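PDB 4XT0: protein LigF from Sphingobium sp. SYK-6, which cleaves beta-aryl ether bonds in lignin stereospecifically, as a glutathione-binding beta-etherase of the GST superfamily. Local coordinates for residues P93-R96 with A97-R100; C227-L230 with D231-A235. All coordinates share one frame; numbering follows the deposited sequence.

Contact 1: P93-R96 with A97-R100; sequences PFKR and AEMR
Met99 and Arg100 pack closely on the carbonyl oxygen of Arg96, one helical turn back. CB of Met99 is 3.3 Å from O of Arg96. Arg100 has CG beside its backbone N (chi1 -64°), which lays CG of Arg100 3.4 Å from O of Arg96. CB of buried Ala97 sits 3.4 Å from O of Phe94. Four i to i+4 backbone bonds tie the two turns, from Ala97 N to Pro93 O through Arg100 N to Arg96 O.

In the conformer described, the Arg96 chain runs alongside Arg100, with its CG over one face of the Arg100 guanidinium. One water then accepts from NH1 of Arg96 and NH2 of Arg100, and NE of Arg96 bonds to O of Pro90.

The Lys95 and Glu98 side is looser. Their chains point the same way, but NZ of Lys95 stays 4.2 Å from OE1 of Glu98, beyond a salt bridge. NZ of Lys95 forms a salt bridge with OD1 of Asp190.

This is the first part of helix 93-121. NE of Arg100 forms a salt bridge with Glu75 of helix 70-80, and NH1 with Asp79 of the second subunit. Ala97 packs on Val72 of that subunit, and Met99 on helix 195-204.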
loop_
_atom_site.group_PDB
_atom_site.type_symbol
_atom_site.label_atom_id
_atom_site.label_comp_id
_atom_site.label_asym_id
_atom_site.label_seq_id
_atom_site.Cartn_x
_atom_site.Cartn_y
_atom_site.Cartn_z
ATOM N N PRO A 93 4.818 -17.947 -9.222
ATOM C CA PRO A 93 4.464 -17.187 -8.004
ATOM C C PRO A 93 5.576 -16.316 -7.418
ATOM O O PRO A 93 5.265 -15.308 -6.767
ATOM C CB PRO A 93 4.063 -18.279 -6.994
ATOM C CG PRO A 93 4.544 -19.557 -7.563
ATOM C CD PRO A 93 4.665 -19.402 -9.049
ATOM N N PHE A 94 6.838 -16.691 -7.600
ATOM C CA PHE A 94 7.917 -15.838 -7.121
ATOM C C PHE A 94 7.955 -14.525 -7.923
ATOM O O PHE A 94 8.170 -13.445 -7.358
ATOM C CB PHE A 94 9.268 -16.550 -7.198
ATOM C CG PHE A 94 10.432 -15.669 -6.808
ATOM C CD1 PHE A 94 10.617 -15.286 -5.484
ATOM C CD2 PHE A 94 11.354 -15.239 -7.757
ATOM C CE1 PHE A 94 11.694 -14.470 -5.113
ATOM C CE2 PHE A 94 12.436 -14.427 -7.394
ATOM C CZ PHE A 94 12.602 -14.043 -6.067
ATOM N N LYS A 95 7.699 -14.621 -9.229
ATOM C CA LYS A 95 7.675 -13.434 -10.096
ATOM C C LYS A 95 6.415 -12.605 -9.835
ATOM O O LYS A 95 6.465 -11.384 -9.895
ATOM C CB LYS A 95 7.769 -13.832 -11.572
ATOM C CG LYS A 95 9.092 -14.533 -11.926
ATOM C CD LYS A 95 10.273 -13.584 -11.724
ATOM C CE LYS A 95 11.603 -14.299 -12.006
ATOM N NZ LYS A 95 12.721 -13.335 -11.935
ATOM N N ARG A 96 5.301 -13.276 -9.536
ATOM C CA ARG A 96 4.069 -12.574 -9.173
ATOM C C ARG A 96 4.257 -11.823 -7.848
ATOM O O ARG A 96 3.717 -10.732 -7.674
ATOM C CB ARG A 96 2.872 -13.540 -9.078
ATOM C CG ARG A 96 1.521 -12.824 -8.906
ATOM C CD ARG A 96 0.317 -13.785 -8.854
ATOM N NE ARG A 96 0.100 -14.464 -10.129
ATOM C CZ ARG A 96 -0.974 -15.197 -10.422
ATOM N NH1 ARG A 96 -1.952 -15.358 -9.538
ATOM N NH2 ARG A 96 -1.063 -15.778 -11.599
ATOM N N ALA A 97 5.039 -12.390 -6.924
ATOM C CA ALA A 97 5.391 -11.685 -5.683
ATOM C C ALA A 97 6.197 -10.416 -5.966
ATOM O O ALA A 97 5.936 -9.347 -5.405
ATOM C CB ALA A 97 6.179 -12.612 -4.730
ATOM N N GLU A 98 7.193 -10.543 -6.827
ATOM C CA GLU A 98 8.012 -9.401 -7.208
ATOM C C GLU A 98 7.149 -8.307 -7.853
ATOM O O GLU A 98 7.341 -7.117 -7.595
ATOM C CB GLU A 98 9.114 -9.871 -8.161
ATOM C CG GLU A 98 10.119 -8.845 -8.533
ATOM C CD GLU A 98 11.285 -9.450 -9.290
ATOM O OE1 GLU A 98 11.660 -10.608 -8.975
ATOM O OE2 GLU A 98 11.809 -8.770 -10.204
ATOM N N MET A 99 6.191 -8.729 -8.678
ATOM C CA MET A 99 5.208 -7.825 -9.277
ATOM C C MET A 99 4.447 -7.005 -8.209
ATOM O O MET A 99 4.307 -5.786 -8.341
ATOM C CB MET A 99 4.212 -8.629 -10.134
ATOM C CG MET A 99 3.208 -7.796 -10.952
ATOM S SD MET A 99 1.647 -8.668 -11.332
ATOM C CE MET A 99 0.928 -8.827 -9.705
ATOM N N ARG A 100 3.973 -7.677 -7.161
ATOM C CA ARG A 100 3.216 -7.020 -6.094
ATOM C C ARG A 100 4.076 -6.068 -5.295
ATOM O O ARG A 100 3.561 -5.077 -4.789
ATOM C CB ARG A 100 2.570 -8.046 -5.134
ATOM C CG ARG A 100 1.530 -8.921 -5.804
ATOM C CD ARG A 100 0.638 -9.713 -4.801
ATOM N NE ARG A 100 -0.468 -10.256 -5.592
ATOM C CZ ARG A 100 -0.680 -11.546 -5.823
ATOM N NH1 ARG A 100 0.098 -12.465 -5.262
ATOM N NH2 ARG A 100 -1.692 -11.911 -6.602
HETATM O O HOH W 1 -2.527 -14.743 -6.879
#

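Contact 2: C227-L230 with D231-A235; sequences CAWL and DRINA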
loop_
_atom_site.group_PDB
_atom_site.type_symbol
_atom_site.label_atom_id
_atom_site.label_comp_id
_atom_site.label_asym_id
_atom_site.label_seq_id
_atom_site.Cartn_x
_atom_site.Cartn_y
_atom_site.Cartn_z
ATOM N N CYS A 227 12.840 6.241 -19.864
ATOM C CA CYS A 227 12.283 6.789 -21.103
ATOM C C CYS A 227 12.000 5.735 -22.177
ATOM O O CYS A 227 10.990 5.823 -22.873
ATOM C CB CYS A 227 13.211 7.855 -21.681
ATOM S SG CYS A 227 13.300 9.365 -20.697
ATOM N N ALA A 228 12.882 4.752 -22.336
ATOM C CA ALA A 228 12.645 3.701 -23.333
ATOM C C ALA A 228 11.437 2.847 -22.935
ATOM O O ALA A 228 10.643 2.438 -23.782
ATOM C CB ALA A 228 13.886 2.830 -23.512
ATOM N N TRP A 229 11.305 2.593 -21.636
ATOM C CA TRP A 229 10.166 1.864 -21.083
ATOM C C TRP A 229 8.858 2.638 -21.312
ATOM O O TRP A 229 7.861 2.068 -21.768
ATOM C CB TRP A 229 10.424 1.595 -19.597
ATOM C CG TRP A 229 9.288 1.055 -18.750
ATOM C CD1 TRP A 229 8.900 -0.256 -18.620
ATOM C CD2 TRP A 229 8.463 1.810 -17.845
ATOM N NE1 TRP A 229 7.869 -0.352 -17.712
ATOM C CE2 TRP A 229 7.586 0.888 -17.222
ATOM C CE3 TRP A 229 8.379 3.165 -17.511
ATOM C CZ2 TRP A 229 6.622 1.295 -16.286
ATOM C CZ3 TRP A 229 7.425 3.562 -16.571
ATOM C CH2 TRP A 229 6.563 2.625 -15.970
ATOM N N LEU A 230 8.869 3.940 -21.026
ATOM C CA LEU A 230 7.704 4.785 -21.302
ATOM C C LEU A 230 7.290 4.729 -22.779
ATOM O O LEU A 230 6.105 4.611 -23.093
ATOM C CB LEU A 230 7.980 6.235 -20.899
ATOM C CG LEU A 230 7.933 6.596 -19.410
ATOM C CD1 LEU A 230 8.466 8.019 -19.203
ATOM C CD2 LEU A 230 6.510 6.468 -18.844
ATOM N N ASP A 231 8.275 4.820 -23.673
ATOM C CA ASP A 231 8.047 4.707 -25.115
ATOM C C ASP A 231 7.477 3.345 -25.499
ATOM O O ASP A 231 6.545 3.253 -26.296
ATOM C CB ASP A 231 9.348 4.935 -25.876
ATOM C CG ASP A 231 9.741 6.404 -25.945
ATOM O OD1 ASP A 231 8.967 7.266 -25.473
ATOM O OD2 ASP A 231 10.826 6.692 -26.481
ATOM N N ARG A 232 8.074 2.298 -24.931
ATOM C CA ARG A 232 7.699 0.908 -25.158
ATOM C C ARG A 232 6.216 0.669 -24.826
ATOM O O ARG A 232 5.453 0.119 -25.627
ATOM C CB ARG A 232 8.626 0.015 -24.303
ATOM C CG ARG A 232 8.371 -1.477 -24.287
ATOM C CD ARG A 232 9.524 -2.221 -23.558
ATOM N NE ARG A 232 10.832 -1.840 -24.105
ATOM C CZ ARG A 232 11.798 -1.230 -23.415
ATOM N NH1 ARG A 232 11.642 -0.959 -22.124
ATOM N NH2 ARG A 232 12.938 -0.907 -24.015
ATOM N N ILE A 233 5.800 1.101 -23.647
ATOM C CA ILE A 233 4.422 0.883 -23.234
ATOM C C ILE A 233 3.477 1.720 -24.099
ATOM O O ILE A 233 2.424 1.240 -24.528
ATOM C CB ILE A 233 4.242 1.202 -21.744
ATOM C CG1 ILE A 233 5.134 0.262 -20.932
ATOM C CG2 ILE A 233 2.792 1.050 -21.335
ATOM C CD1 ILE A 233 5.111 0.524 -19.466
ATOM N N ASN A 234 3.874 2.955 -24.391
ATOM C CA ASN A 234 3.074 3.816 -25.258
ATOM C C ASN A 234 2.918 3.285 -26.694
ATOM O O ASN A 234 1.996 3.683 -27.409
ATOM C CB ASN A 234 3.675 5.225 -25.289
ATOM C CG ASN A 234 3.099 6.123 -24.206
ATOM O OD1 ASN A 234 1.891 6.308 -24.127
ATOM N ND2 ASN A 234 3.959 6.686 -23.374
ATOM N N ALA A 235 3.815 2.393 -27.118
ATOM C CA ALA A 235 3.711 1.795 -28.447
ATOM C C ALA A 235 2.784 0.563 -28.496
ATOM O O ALA A 235 2.422 0.097 -29.583
ATOM C CB ALA A 235 5.096 1.421 -28.957
#
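Residues 227-235 belong to helix 224-235 of the GST C-terminal domain, with Trp229 and Ile233 lying side by side on its buried side. CD1 of Ile233 lies over one face of the indole in a CH-pi contact. CD1 of Ile233 is 3.6 Å from the centroid of the five-membered ring of Trp229, 26° off the ring normal. The nearest carbon is CE2 of Trp229, at 3.4 Å from CD1 of Ile233. Trp229 has CG anti to the backbone N (chi1 170°), and the ring points the same way as the isoleucine chain. NE1 of Trp229 is hydrogen-bonded to Asp197, which helps hold the ring against helix 195-204. Ile233 also meets Phe201 of that helix and Ile239 of helix 237-244. This face thus joins three helices of the all-helical domain.

Arg232 folds back along the turn, its chain bent at chi3. NH1 of Arg232 comes to 3.4 Å from CA of Trp229. O of Ala228 lies 3.8 Å above the centre of the Arg232 guanidinium plane and accepts from N of Arg232 at 2.8 Å. Further along, O of Leu230 takes two donors from Asn234. N of Asn234 bonds to O of Leu230 at 3.1 Å; ND2 of Asn234 adds a weak, bent bond to O of Leu230, with an angle of 129° at the hydrogen. The same ND2 also donates to OD1 of Asn205.

Contact 1 comes first along the chain, in the opening turns of helix 93-121. Contact 2 follows in series on helix 224-235, close to the C-terminus. Both belong to the helical C-terminal domain of the GST fold. Their centres are about 22 Å apart and their nearest atoms about 11 Å apart, so they do not touch. Helix 195-204 is a shared neighbour: contact 1 meets its start, and contact 2 packs further along it. Their outer surroundings differ. Residues 93-100 meet the second subunit and help form the dimer interface, whereas no other chain of the assembly touches 227-235. Contact 2 is therefore packing within one subunit.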